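Local coordinates for putative DNA-binding protein (Streptomyces coelicolor, PDB 2EWT), which binds DNA through the helix-turn-helix domain of BldD, a central regulator of aerial mycelium formation, at the interface of chains A and B. Numbering follows the deposited sequence. Chains: chain A/B, putative DNA-binding protein.

Contact 1: the interface of chains A and B. Residues chain A 51-53; chain B 1-2, 5.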
ATOM      1  N   THR A  51      -2.680   6.067  -1.127  1.00  8.93           N
ATOM      2  CA  THR A  51      -3.421   4.819  -0.942  1.00  9.88           C
ATOM      3  C   THR A  51      -2.643   3.650  -1.530  1.00  8.75           C
ATOM      4  O   THR A  51      -1.713   3.845  -2.308  1.00  7.61           O
ATOM      5  CB  THR A  51      -4.794   4.851  -1.647  1.00 11.19           C
ATOM      6  OG1 THR A  51      -4.601   4.893  -3.068  1.00 10.27           O
ATOM      7  CG2 THR A  51      -5.594   6.066  -1.210  1.00 11.74           C
ATOM      8  N   VAL A  52      -3.019   2.433  -1.157  1.00  6.89           N
ATOM      9  CA  VAL A  52      -2.338   1.265  -1.701  1.00  7.03           C
ATOM     10  C   VAL A  52      -2.493   1.270  -3.225  1.00  7.27           C
ATOM     11  O   VAL A  52      -1.532   1.052  -3.961  1.00  8.54           O
ATOM     12  CB  VAL A  52      -2.932  -0.047  -1.147  1.00  8.10           C
ATOM     13  CG1 VAL A  52      -2.345  -1.236  -1.893  1.00  7.85           C
ATOM     14  CG2 VAL A  52      -2.624  -0.169   0.345  1.00  8.69           C
ATOM     15  N   GLN A  53      -3.709   1.528  -3.695  1.00  8.77           N
ATOM     16  CA  GLN A  53      -3.965   1.550  -5.136  1.00  9.25           C
ATOM     17  C   GLN A  53      -3.068   2.571  -5.835  1.00 10.09           C
ATOM     18  O   GLN A  53      -2.467   2.274  -6.870  1.00  9.03           O
ATOM     19  CB  GLN A  53      -5.445   1.854  -5.403  1.00 11.63           C
ATOM     20  CG  GLN A  53      -5.823   1.913  -6.880  1.00 12.19           C
ATOM     21  CD  GLN A  53      -7.324   2.008  -7.092  1.00 12.72           C
ATOM     22  OE1 GLN A  53      -8.029   2.657  -6.323  1.00 14.67           O
ATOM     23  NE2 GLN A  53      -7.816   1.370  -8.147  1.00 16.18           N
TER
ATOM     24  N   MET B   1      -9.706   4.397  -2.120  1.00 18.25           N
ATOM     25  CA  MET B   1      -9.513   3.395  -3.211  1.00 18.58           C
ATOM     26  C   MET B   1     -10.844   3.007  -3.838  1.00 18.25           C
ATOM     27  O   MET B   1     -11.885   3.074  -3.188  1.00 19.55           O
ATOM     28  CB  MET B   1      -8.830   2.141  -2.663  1.00 17.74           C
ATOM     29  CG  MET B   1      -7.462   2.396  -2.060  1.00 18.80           C
ATOM     30  SD  MET B   1      -6.616   0.874  -1.612  1.00 17.75           S
ATOM     31  CE  MET B   1      -7.131   0.680   0.109  1.00 20.67           C
ATOM     32  N   SER B   2     -10.810   2.595  -5.103  1.00 18.06           N
ATOM     33  CA  SER B   2     -12.030   2.199  -5.793  1.00 17.88           C
ATOM     34  C   SER B   2     -12.621   0.978  -5.100  1.00 18.15           C
ATOM     35  O   SER B   2     -11.897   0.199  -4.480  1.00 17.61           O
ATOM     36  CB  SER B   2     -11.738   1.863  -7.259  1.00 17.40           C
ATOM     37  OG  SER B   2     -11.055   0.629  -7.380  1.00 18.29           O
ATOM     38  N   TYR B   5     -10.998  -2.163  -6.305  1.00 10.06           N
ATOM     39  CA  TYR B   5      -9.656  -2.381  -5.780  1.00 11.69           C
ATOM     40  C   TYR B   5      -9.713  -2.848  -4.325  1.00 11.55           C
ATOM     41  O   TYR B   5      -9.026  -3.797  -3.941  1.00 11.78           O
ATOM     42  CB  TYR B   5      -8.808  -1.110  -5.857  1.00 11.19           C
ATOM     43  CG  TYR B   5      -7.330  -1.383  -5.677  1.00 10.97           C
ATOM     44  CD1 TYR B   5      -6.518  -1.678  -6.773  1.00 10.11           C
ATOM     45  CD2 TYR B   5      -6.747  -1.390  -4.409  1.00  9.37           C
ATOM     46  CE1 TYR B   5      -5.166  -1.970  -6.614  1.00 10.19           C
ATOM     47  CE2 TYR B   5      -5.395  -1.684  -4.240  1.00  9.30           C
ATOM     48  CZ  TYR B   5      -4.611  -1.971  -5.342  1.00  9.92           C
ATOM     49  OH  TYR B   5      -3.273  -2.253  -5.177  1.00 10.89           O
TER

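Contact 2: the interface of chains A and B. Residues chain A 52, 56, 66-67, 70; chain B 5, 66-67, 70.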
ATOM      1  N   VAL A  52      -3.019   2.433  -1.157  1.00  6.89           N
ATOM      2  CA  VAL A  52      -2.338   1.265  -1.701  1.00  7.03           C
ATOM      3  C   VAL A  52      -2.493   1.270  -3.225  1.00  7.27           C
ATOM      4  O   VAL A  52      -1.532   1.052  -3.961  1.00  8.54           O
ATOM      5  CB  VAL A  52      -2.932  -0.047  -1.147  1.00  8.10           C
ATOM      6  CG1 VAL A  52      -2.345  -1.236  -1.893  1.00  7.85           C
ATOM      7  CG2 VAL A  52      -2.624  -0.169   0.345  1.00  8.69           C
ATOM      8  N   ALA A  56       0.580   1.414  -5.914  1.00 10.33           N
ATOM      9  CA  ALA A  56       0.769   0.389  -6.933  1.00 11.90           C
ATOM     10  C   ALA A  56       0.829   1.018  -8.323  1.00 12.51           C
ATOM     11  O   ALA A  56       1.613   0.591  -9.169  1.00 13.61           O
ATOM     12  CB  ALA A  56      -0.365  -0.633  -6.867  1.00 12.28           C
ATOM     13  N   VAL A  66       6.624  -2.621  -5.971  1.00 19.64           N
ATOM     14  CA  VAL A  66       6.094  -1.860  -4.842  1.00 18.27           C
ATOM     15  C   VAL A  66       7.054  -1.923  -3.654  1.00 18.41           C
ATOM     16  O   VAL A  66       7.241  -0.938  -2.945  1.00 16.81           O
ATOM     17  CB  VAL A  66       4.707  -2.397  -4.401  1.00 19.14           C
ATOM     18  CG1 VAL A  66       4.811  -3.864  -4.025  1.00 20.55           C
ATOM     19  CG2 VAL A  66       4.181  -1.589  -3.226  1.00 17.80           C
ATOM     20  N   GLN A  67       7.679  -3.080  -3.456  1.00 19.46           N
ATOM     21  CA  GLN A  67       8.611  -3.267  -2.349  1.00 21.41           C
ATOM     22  C   GLN A  67       9.697  -2.190  -2.287  1.00 21.24           C
ATOM     23  O   GLN A  67      10.083  -1.752  -1.203  1.00 22.16           O
ATOM     24  CB  GLN A  67       9.261  -4.650  -2.441  1.00 23.01           C
ATOM     25  CG  GLN A  67      10.041  -5.042  -1.197  1.00 25.72           C
ATOM     26  CD  GLN A  67       9.172  -5.065   0.043  1.00 26.89           C
ATOM     27  OE1 GLN A  67       8.162  -5.768   0.093  1.00 29.12           O
ATOM     28  NE2 GLN A  67       9.558  -4.292   1.053  1.00 26.81           N
ATOM     29  N   LEU A  70       8.511   0.802  -0.292  1.00 12.79           N
ATOM     30  CA  LEU A  70       8.084   0.619   1.094  1.00 14.23           C
ATOM     31  C   LEU A  70       9.166   0.932   2.127  1.00 12.89           C
ATOM     32  O   LEU A  70      10.298   0.460   2.014  1.00 13.68           O
ATOM     33  CB  LEU A  70       7.588  -0.819   1.303  1.00 15.96           C
ATOM     34  CG  LEU A  70       6.323  -1.232   0.543  1.00 15.88           C
ATOM     35  CD1 LEU A  70       5.968  -2.668   0.886  1.00 19.60           C
ATOM     36  CD2 LEU A  70       5.176  -0.302   0.905  1.00 17.02           C
TER
ATOM     37  N   TYR B   5     -10.998  -2.163  -6.305  1.00 10.06           N
ATOM     38  CA  TYR B   5      -9.656  -2.381  -5.780  1.00 11.69           C
ATOM     39  C   TYR B   5      -9.713  -2.848  -4.325  1.00 11.55           C
ATOM     40  O   TYR B   5      -9.026  -3.797  -3.941  1.00 11.78           O
ATOM     41  CB  TYR B   5      -8.808  -1.110  -5.857  1.00 11.19           C
ATOM     42  CG  TYR B   5      -7.330  -1.383  -5.677  1.00 10.97           C
ATOM     43  CD1 TYR B   5      -6.518  -1.678  -6.773  1.00 10.11           C
ATOM     44  CD2 TYR B   5      -6.747  -1.390  -4.409  1.00  9.37           C
ATOM     45  CE1 TYR B   5      -5.166  -1.970  -6.614  1.00 10.19           C
ATOM     46  CE2 TYR B   5      -5.395  -1.684  -4.240  1.00  9.30           C
ATOM     47  CZ  TYR B   5      -4.611  -1.971  -5.342  1.00  9.92           C
ATOM     48  OH  TYR B   5      -3.273  -2.253  -5.177  1.00 10.89           O
ATOM     49  N   VAL B  66       4.467  -8.151   0.065  1.00 19.64           N
ATOM     50  CA  VAL B  66       3.318  -7.281  -0.170  1.00 18.27           C
ATOM     51  C   VAL B  66       2.706  -7.557  -1.543  1.00 18.41           C
ATOM     52  O   VAL B  66       1.489  -7.540  -1.704  1.00 16.81           O
ATOM     53  CB  VAL B  66       3.716  -5.784  -0.085  1.00 19.14           C
ATOM     54  CG1 VAL B  66       4.805  -5.476  -1.096  1.00 20.55           C
ATOM     55  CG2 VAL B  66       2.503  -4.903  -0.333  1.00 17.80           C
ATOM     56  N   GLN B  67       3.557  -7.833  -2.528  1.00 19.46           N
ATOM     57  CA  GLN B  67       3.095  -8.103  -3.886  1.00 21.41           C
ATOM     58  C   GLN B  67       2.015  -9.186  -3.950  1.00 21.24           C
ATOM     59  O   GLN B  67       1.076  -9.086  -4.739  1.00 22.16           O
ATOM     60  CB  GLN B  67       4.279  -8.501  -4.771  1.00 23.01           C
ATOM     61  CG  GLN B  67       3.947  -8.544  -6.252  1.00 25.72           C
ATOM     62  CD  GLN B  67       3.463  -7.207  -6.772  1.00 26.89           C
ATOM     63  OE1 GLN B  67       4.155  -6.195  -6.653  1.00 29.12           O
ATOM     64  NE2 GLN B  67       2.265  -7.192  -7.350  1.00 26.81           N
ATOM     65  N   LEU B  70      -1.428  -7.682  -3.481  1.00 12.79           N
ATOM     66  CA  LEU B  70      -1.887  -6.638  -4.395  1.00 14.23           C
ATOM     67  C   LEU B  70      -2.765  -7.150  -5.537  1.00 12.89           C
ATOM     68  O   LEU B  70      -2.414  -8.117  -6.213  1.00 13.68           O
ATOM     69  CB  LEU B  70      -0.683  -5.888  -4.980  1.00 15.96           C
ATOM     70  CG  LEU B  70       0.171  -5.075  -4.001  1.00 15.88           C
ATOM     71  CD1 LEU B  70       1.295  -4.386  -4.754  1.00 19.60           C
ATOM     72  CD2 LEU B  70      -0.697  -4.048  -3.291  1.00 17.02           C
TER
HETATM   73  O   HOH W   1       4.230  -3.762  -7.816  1.00 23.02           O
HETATM   74  O   HOH W   2       6.589  -6.745   2.055  1.00 23.02           O

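Contact 1: the interface of chains A and B
The side chain of A:Gln53 lies along the ring of B:Tyr5, the two side chains sliding past each other in opposite directions. Its CB sits over the middle of one ring face, 3.6 Å from the centroid, a CH-pi contact. With CG anti to the backbone N (chi1 180°) and the chain extended beyond it, the methylenes follow the ring toward B:Tyr5 CB, and the terminal amide ends stacked at 29° to the ring plane. Glutamine suits this place because it has an aliphatic stem for the aromatic face and an amide for the polar rim. Beside this stack B:Met1 supplies a flexible thioether chain. Its CG packs 3.6 Å from A:Thr51 CB and its SD against A:Val52 CB, the branched threonine and valine offering carbon surface to the thioether; the backbone N of A:Gln53 points to the sulfur in a weak hydrogen bond. At the rim, the backbone N of B:Ser2 donates to the amide oxygen A:Gln53 OE1 at 3.0 Å, nearly straight (171° at H), though tilted somewhat from the carbonyl plane. B:Ser2 OG accepts the N-H of B:Tyr5 at 3.0 Å, the N-cap of helix 3-19, a role for which serine's short hydroxyl is well suited. The site pairs the first turn of helix 52-62 in chain A with the N-terminal arm and the beginning of helix 3-19 in chain B.

Contact 2: the interface of chains A and B
The phenol end of B:Tyr5, whose ring has A:Gln53 on one face, meets chain A methyl groups. Its hydroxyl OH lies 3.7 Å from A:Ala56 CB and also touches A:Val52 CG1; the short side chain of the alanine, one turn along helix 52-62 from the valine, lets the phenol oxygen come close to the helix. An alanine in place of B:Tyr5 would probably leave A:Ala56 CB without the phenol oxygen, take the ring edge atoms from A:Val52 CG1 and open a gap against helix 52-62. The other flat groups are the amides of A:Gln67 and B:Gln67. A:Gln67 OE1 lies 3.6 Å from B:Val66 CG1, and B:Gln67 OE1 meets A:Val66 CG1 in the same way. Between them lies the heart of the patch, where A:Val66 and B:Val66 meet across the two-fold axis. Their CG1 atoms are 3.3 Å apart, tighter than usual for carbons. In both valines CG1 stands between the backbone N and the carbonyl carbon (chi1 58°), which turns this methyl toward its twin. A compact branched residue fits here, since two copies must share the axis. Leucines flank the pair: A:Leu70 CD1 reaches tip to tip toward B:Val66 CG1, at 3.6 Å, and the same contact recurs with the chains exchanged. B:Leu70 forks, sending CD1 to A:Val66 and CD2 to A:Val52 CG1, 3.5 Å away; leucine suits the place because its two branches touch separate parts of chain A. Water joins the chains at the margin. Each glutamine chain bends at chi2 (59°), which carries its amide oxygen back toward the partner's 3-10 helix 66-69. Water 1 lies 2.7 Å from B:Gln67 OE1 and 3.2 Å from the backbone N of A:Val66, and water 2 makes the two-fold-related link between A:Gln67 OE1 and B:Val66 N.

The C-alpha centres of contact 1 and contact 2 lie about 10 Å apart, and both use A:Val52 and B:Tyr5, so they form one continuous surface. Contact 2 runs from the two-fold axis, at the paired valines, outward to the off-axis contacts it shares with contact 1. Helix 52-62 of one chain is therefore gripped by the N-terminal arm, the start of helix 3-19 and the C-terminal segment of the other. None of these residues belongs to helices 24-30 and 37-45, the likely helix-turn-helix pair, so the pairing could leave DNA recognition unhindered. The structure alone does not show whether this dimer forms in the cell.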